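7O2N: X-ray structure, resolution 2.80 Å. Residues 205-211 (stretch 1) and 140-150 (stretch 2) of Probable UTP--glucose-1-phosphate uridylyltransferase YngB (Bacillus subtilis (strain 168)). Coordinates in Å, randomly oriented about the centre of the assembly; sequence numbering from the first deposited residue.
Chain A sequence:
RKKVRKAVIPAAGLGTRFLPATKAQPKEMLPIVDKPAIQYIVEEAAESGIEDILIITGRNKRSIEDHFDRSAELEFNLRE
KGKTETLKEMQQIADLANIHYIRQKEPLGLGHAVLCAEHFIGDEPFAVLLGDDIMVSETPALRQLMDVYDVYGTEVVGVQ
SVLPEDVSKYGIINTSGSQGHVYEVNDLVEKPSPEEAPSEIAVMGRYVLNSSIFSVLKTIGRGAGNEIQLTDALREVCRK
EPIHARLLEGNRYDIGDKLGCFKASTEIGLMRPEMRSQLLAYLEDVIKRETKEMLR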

ATOM      1  N   GLY A 205       7.280  -5.880  20.658  1.00 50.21           N
ATOM      2  CA  GLY A 205       7.785  -6.887  19.732  1.00 56.46           C
ATOM      3  C   GLY A 205       9.266  -6.731  19.373  1.00 58.51           C
ATOM      4  O   GLY A 205       9.654  -6.777  18.209  1.00 61.45           O
ATOM      5  N   ARG A 206      10.101  -6.520  20.391  1.00 60.02           N
ATOM      6  CA  ARG A 206      11.545  -6.595  20.245  1.00 58.29           C
ATOM      7  C   ARG A 206      12.064  -7.517  21.342  1.00 61.05           C
ATOM      8  O   ARG A 206      11.593  -7.443  22.472  1.00 59.95           O
ATOM      9  CB  ARG A 206      12.147  -5.194  20.261  1.00 47.02           C
ATOM     10  CG  ARG A 206      11.728  -4.386  19.050  1.00 42.27           C
ATOM     11  CD  ARG A 206      12.402  -3.029  18.984  1.00 46.77           C
ATOM     12  NE  ARG A 206      11.865  -2.237  17.883  1.00 49.92           N
ATOM     13  CZ  ARG A 206      10.602  -1.800  17.788  1.00 54.76           C
ATOM     14  NH1 ARG A 206       9.694  -2.096  18.714  1.00 53.50           N
ATOM     15  NH2 ARG A 206      10.256  -1.085  16.733  1.00 52.41           N
ATOM     16  N   TYR A 207      12.937  -8.461  20.963  1.00 62.65           N
ATOM     17  CA  TYR A 207      13.545  -9.388  21.909  1.00 58.97           C
ATOM     18  C   TYR A 207      14.981  -9.668  21.479  1.00 54.05           C
ATOM     19  O   TYR A 207      15.267  -9.677  20.290  1.00 54.70           O
ATOM     20  CB  TYR A 207      12.802 -10.721  21.962  1.00 45.58           C
ATOM     21  CG  TYR A 207      11.313 -10.658  22.155  1.00 51.34           C
ATOM     22  CD1 TYR A 207      10.458 -10.183  21.165  1.00 53.92           C
ATOM     23  CD2 TYR A 207      10.730 -11.190  23.299  1.00 55.97           C
ATOM     24  CE1 TYR A 207       9.075 -10.177  21.331  1.00 52.69           C
ATOM     25  CE2 TYR A 207       9.350 -11.220  23.475  1.00 52.52           C
ATOM     26  CZ  TYR A 207       8.518 -10.698  22.493  1.00 54.06           C
ATOM     27  OH  TYR A 207       7.165 -10.725  22.669  1.00 51.08           O
ATOM     28  N   VAL A 208      15.869  -9.846  22.462  1.00 47.44           N
ATOM     29  CA  VAL A 208      17.107 -10.567  22.261  1.00 47.57           C
ATOM     30  C   VAL A 208      17.045 -11.829  23.120  1.00 53.68           C
ATOM     31  O   VAL A 208      16.593 -11.784  24.258  1.00 59.48           O
ATOM     32  CB  VAL A 208      18.320  -9.671  22.540  1.00 46.50           C
ATOM     33  CG1 VAL A 208      19.617 -10.460  22.556  1.00 53.17           C
ATOM     34  CG2 VAL A 208      18.406  -8.585  21.490  1.00 45.23           C
ATOM     35  N   LEU A 209      17.416 -12.973  22.529  1.00 61.63           N
ATOM     36  CA  LEU A 209      17.251 -14.266  23.175  1.00 67.11           C
ATOM     37  C   LEU A 209      18.534 -15.094  23.117  1.00 72.77           C
ATOM     38  O   LEU A 209      19.449 -14.821  22.333  1.00 77.82           O
ATOM     39  CB  LEU A 209      16.098 -15.019  22.501  1.00 63.66           C
ATOM     40  CG  LEU A 209      14.723 -14.382  22.638  1.00 55.96           C
ATOM     41  CD1 LEU A 209      13.657 -15.344  22.130  1.00 55.04           C
ATOM     42  CD2 LEU A 209      14.451 -13.998  24.086  1.00 55.55           C
ATOM     43  N   ASN A 210      18.569 -16.120  23.975  1.00 73.33           N
ATOM     44  CA  ASN A 210      19.685 -17.050  24.003  1.00 82.00           C
ATOM     45  C   ASN A 210      19.247 -18.362  23.364  1.00 81.84           C
ATOM     46  O   ASN A 210      18.061 -18.707  23.384  1.00 78.37           O
ATOM     47  CB  ASN A 210      20.231 -17.235  25.423  1.00 84.58           C
ATOM     48  CG  ASN A 210      21.176 -16.125  25.818  1.00 78.07           C
ATOM     49  OD1 ASN A 210      21.039 -15.542  26.890  1.00 67.05           O
ATOM     50  ND2 ASN A 210      22.111 -15.808  24.933  1.00 76.68           N
ATOM     51  N   SER A 211      20.232 -19.061  22.785  1.00 75.93           N
ATOM     52  CA  SER A 211      20.066 -20.402  22.251  1.00 69.46           C
ATOM     53  C   SER A 211      19.260 -21.257  23.227  1.00 77.64           C
ATOM     54  O   SER A 211      18.354 -21.981  22.810  1.00 78.17           O
ATOM     55  CB  SER A 211      21.406 -20.999  22.014  1.00 74.65           C
ATOM     56  OG  SER A 211      22.375 -19.976  21.824  1.00 81.27           O
TER
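Stretch 2, residues 140-150: PALRQLMDVYD

The most unusual feature of this contact is a buried arginine among mostly apolar contacts: Arg-206, on the strand, points its CA-to-CB bond toward the helix and brings NE to 3.2 Å from CB of Ala-141. Its guanidinium approaches that methyl group obliquely. The guanidinium is satisfied outside the two stretches, and the aliphatic part of the chain packs beside the helix. With chi1 in m and chi2 and chi3 both in t, it runs extended past the start of the helix, where CD comes within 4.2 Å of the backbone N of Leu-142. Alanine suits this place: its one methyl already lies 3.2 Å from NE of Arg-206, with little space left between them.

Stretch 2 is helical from about Ala-141 through Asp-150 and continues beyond it, with Pro-140 preceding the helix. Residues 206-210 of stretch 1 are extended, and the chain turns a corner at Gly-205, whose phi and psi of 30° and 47° lie in the left-handed region that glycine enters easily. Helix and strand run in roughly the same direction, their axes crossing at -34° and approaching to 8.4 Å. In register, the CA of Arg-206 is nearest that of Leu-142 (6.6 Å) and the CA of Val-208 nearest that of Leu-145 (6.7 Å).

Side chains alternate along the strand. Arg-206 and Val-208 point toward the helix, whereas Tyr-207 and Leu-209 point away, so the tyrosine contributes mainly backbone to this face. On the helix, Ala-141, Leu-145 and Tyr-149 recur every four residues and all point toward the strand, while Leu-142 starts sideways but is long enough to bring its end nearer.

Leu-145 lies over the strand backbone: its CD2 is 3.7 Å from C of Arg-206, 3.7 Å from N of Tyr-207 and 3.9 Å from N of Val-208. Its other methyl, CD1, lies 3.8 Å from CB of Arg-206. A branched leucine can therefore cover the peptide units and touch a neighbouring side chain at once.

Val-208 is the hub of the apolar packing. Its CG2 meets CD1 of Leu-142 and CB of Leu-145, each at 4.1 Å, and CG of Met-146 at 4.2 Å; the flexible methionine touches here through CG while its end leads away. Meanwhile CG1 of Val-208 reaches the ring of Tyr-149, 3.8 Å from CD1 and 4.2 Å from the ring centroid, an off-centre CH-pi contact. The beta-branched valine suits both demands, since it favours extended backbone and spreads two methyls close to the main chain.

Tyr-149 suits its place by offering an apolar ring to Val-208 and a hydroxyl at its tip. It carries the contact on to Asn-210, where OH of Tyr-149 comes within 2.4 Å of the modelled ND2 of Asn-210. The amide is probably turned over in the model, so this short distance is best read with caution. Together the two stretches bury 446 Å², with no clear hydrogen bond between them.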

ATOM      1  N   PRO A 140      18.857   3.092  16.970  1.00 62.94           N
ATOM      2  CA  PRO A 140      17.847   2.141  16.507  1.00 63.25           C
ATOM      3  C   PRO A 140      17.390   1.239  17.647  1.00 57.65           C
ATOM      4  O   PRO A 140      18.203   0.758  18.443  1.00 51.09           O
ATOM      5  CB  PRO A 140      18.591   1.322  15.444  1.00 72.68           C
ATOM      6  CG  PRO A 140      19.675   2.245  14.948  1.00 64.67           C
ATOM      7  CD  PRO A 140      20.088   3.040  16.167  1.00 66.31           C
ATOM      8  N   ALA A 141      16.069   1.028  17.700  1.00 59.12           N
ATOM      9  CA  ALA A 141      15.427   0.408  18.850  1.00 59.56           C
ATOM     10  C   ALA A 141      16.156  -0.863  19.281  1.00 60.85           C
ATOM     11  O   ALA A 141      16.503  -0.991  20.452  1.00 55.86           O
ATOM     12  CB  ALA A 141      13.973   0.144  18.550  1.00 65.49           C
ATOM     13  N   LEU A 142      16.378  -1.795  18.337  1.00 58.19           N
ATOM     14  CA  LEU A 142      16.966  -3.093  18.657  1.00 56.26           C
ATOM     15  C   LEU A 142      18.373  -2.946  19.235  1.00 57.45           C
ATOM     16  O   LEU A 142      18.696  -3.637  20.201  1.00 48.60           O
ATOM     17  CB  LEU A 142      16.968  -3.988  17.415  1.00 56.37           C
ATOM     18  CG  LEU A 142      17.702  -5.320  17.546  1.00 54.29           C
ATOM     19  CD1 LEU A 142      16.893  -6.281  18.404  1.00 52.94           C
ATOM     20  CD2 LEU A 142      17.935  -5.906  16.158  1.00 53.80           C
ATOM     21  N   ARG A 143      19.185  -2.049  18.643  1.00 57.76           N
ATOM     22  CA  ARG A 143      20.530  -1.763  19.124  1.00 59.23           C
ATOM     23  C   ARG A 143      20.518  -1.553  20.633  1.00 60.49           C
ATOM     24  O   ARG A 143      21.438  -1.969  21.317  1.00 61.94           O
ATOM     25  CB  ARG A 143      21.043  -0.442  18.549  1.00 60.86           C
ATOM     26  CG  ARG A 143      22.478  -0.132  18.936  1.00 57.53           C
ATOM     27  CD  ARG A 143      23.310  -0.488  17.730  1.00 76.67           C
ATOM     28  NE  ARG A 143      24.733  -0.548  18.006  1.00 91.23           N
ATOM     29  CZ  ARG A 143      25.298  -1.351  18.901  1.00 96.25           C
ATOM     30  NH1 ARG A 143      24.561  -2.168  19.627  1.00 88.60           N
ATOM     31  NH2 ARG A 143      26.608  -1.348  19.047  1.00113.00           N
ATOM     32  N   GLN A 144      19.470  -0.875  21.124  1.00 61.66           N
ATOM     33  CA  GLN A 144      19.320  -0.523  22.524  1.00 56.04           C
ATOM     34  C   GLN A 144      19.118  -1.771  23.377  1.00 57.62           C
ATOM     35  O   GLN A 144      19.648  -1.822  24.484  1.00 76.54           O
ATOM     36  CB  GLN A 144      18.161   0.456  22.713  1.00 55.93           C
ATOM     37  CG  GLN A 144      18.281   1.768  21.934  1.00 52.70           C
ATOM     38  CD  GLN A 144      17.051   2.634  22.103  1.00 57.31           C
ATOM     39  OE1 GLN A 144      16.252   2.453  23.036  1.00 52.00           O
ATOM     40  NE2 GLN A 144      16.869   3.581  21.186  1.00 55.93           N
ATOM     41  N   LEU A 145      18.352  -2.755  22.872  1.00 57.77           N
ATOM     42  CA  LEU A 145      18.167  -4.038  23.543  1.00 58.72           C
ATOM     43  C   LEU A 145      19.488  -4.794  23.606  1.00 63.98           C
ATOM     44  O   LEU A 145      19.752  -5.499  24.588  1.00 64.28           O
ATOM     45  CB  LEU A 145      17.177  -4.899  22.756  1.00 58.19           C
ATOM     46  CG  LEU A 145      15.712  -4.757  23.130  1.00 63.25           C
ATOM     47  CD1 LEU A 145      15.072  -3.733  22.218  1.00 77.57           C
ATOM     48  CD2 LEU A 145      15.003  -6.093  22.985  1.00 60.69           C
ATOM     49  N   MET A 146      20.274  -4.662  22.518  1.00 63.83           N
ATOM     50  CA  MET A 146      21.517  -5.399  22.357  1.00 66.72           C
ATOM     51  C   MET A 146      22.530  -4.904  23.395  1.00 72.51           C
ATOM     52  O   MET A 146      23.337  -5.676  23.926  1.00 74.26           O
ATOM     53  CB  MET A 146      22.085  -5.244  20.937  1.00 60.35           C
ATOM     54  CG  MET A 146      21.500  -6.192  19.883  1.00 56.20           C
ATOM     55  SD  MET A 146      21.689  -5.570  18.142  1.00 65.24           S
ATOM     56  CE  MET A 146      23.462  -5.677  17.932  1.00 68.09           C
ATOM     57  N   ASP A 147      22.449  -3.603  23.705  1.00 70.16           N
ATOM     58  CA  ASP A 147      23.398  -2.958  24.593  1.00 63.52           C
ATOM     59  C   ASP A 147      23.159  -3.432  26.021  1.00 61.02           C
ATOM     60  O   ASP A 147      24.120  -3.675  26.755  1.00 65.45           O
ATOM     61  CB  ASP A 147      23.473  -1.456  24.318  1.00 59.18           C
ATOM     62  CG  ASP A 147      24.134  -1.190  22.984  1.00 71.74           C
ATOM     63  OD1 ASP A 147      24.410  -2.170  22.272  1.00 82.83           O
ATOM     64  OD2 ASP A 147      24.372  -0.019  22.661  1.00 85.77           O
ATOM     65  N   VAL A 148      21.886  -3.615  26.385  1.00 56.22           N
ATOM     66  CA  VAL A 148      21.586  -4.224  27.671  1.00 64.26           C
ATOM     67  C   VAL A 148      22.039  -5.686  27.664  1.00 69.28           C
ATOM     68  O   VAL A 148      22.501  -6.181  28.700  1.00 74.92           O
ATOM     69  CB  VAL A 148      20.137  -3.995  28.173  1.00 58.06           C
ATOM     70  CG1 VAL A 148      19.245  -3.346  27.123  1.00 62.34           C
ATOM     71  CG2 VAL A 148      19.472  -5.230  28.793  1.00 52.44           C
ATOM     72  N   TYR A 149      21.950  -6.355  26.497  1.00 67.55           N
ATOM     73  CA  TYR A 149      22.398  -7.742  26.421  1.00 74.37           C
ATOM     74  C   TYR A 149      23.904  -7.858  26.684  1.00 76.01           C
ATOM     75  O   TYR A 149      24.311  -8.648  27.545  1.00 61.89           O
ATOM     76  CB  TYR A 149      22.053  -8.411  25.087  1.00 71.69           C
ATOM     77  CG  TYR A 149      22.460  -9.861  25.058  1.00 63.48           C
ATOM     78  CD1 TYR A 149      21.663 -10.798  25.697  1.00 65.00           C
ATOM     79  CD2 TYR A 149      23.649 -10.283  24.462  1.00 55.40           C
ATOM     80  CE1 TYR A 149      22.023 -12.133  25.744  1.00 63.93           C
ATOM     81  CE2 TYR A 149      24.031 -11.614  24.522  1.00 58.27           C
ATOM     82  CZ  TYR A 149      23.211 -12.540  25.163  1.00 63.18           C
ATOM     83  OH  TYR A 149      23.496 -13.872  25.247  1.00 65.97           O
ATOM     84  N   ASP A 150      24.704  -7.091  25.915  1.00 73.05           N
ATOM     85  CA  ASP A 150      26.147  -7.015  26.068  1.00 72.93           C
ATOM     86  C   ASP A 150      26.543  -7.068  27.545  1.00 74.36           C
ATOM     87  O   ASP A 150      27.558  -7.665  27.889  1.00 85.79           O
ATOM     88  CB  ASP A 150      26.737  -5.762  25.414  1.00 79.90           C
ATOM     89  CG  ASP A 150      26.967  -5.848  23.909  1.00 92.00           C
ATOM     90  OD1 ASP A 150      27.168  -4.789  23.287  1.00 87.90           O
ATOM     91  OD2 ASP A 150      26.918  -6.966  23.362  1.00113.69           O
TER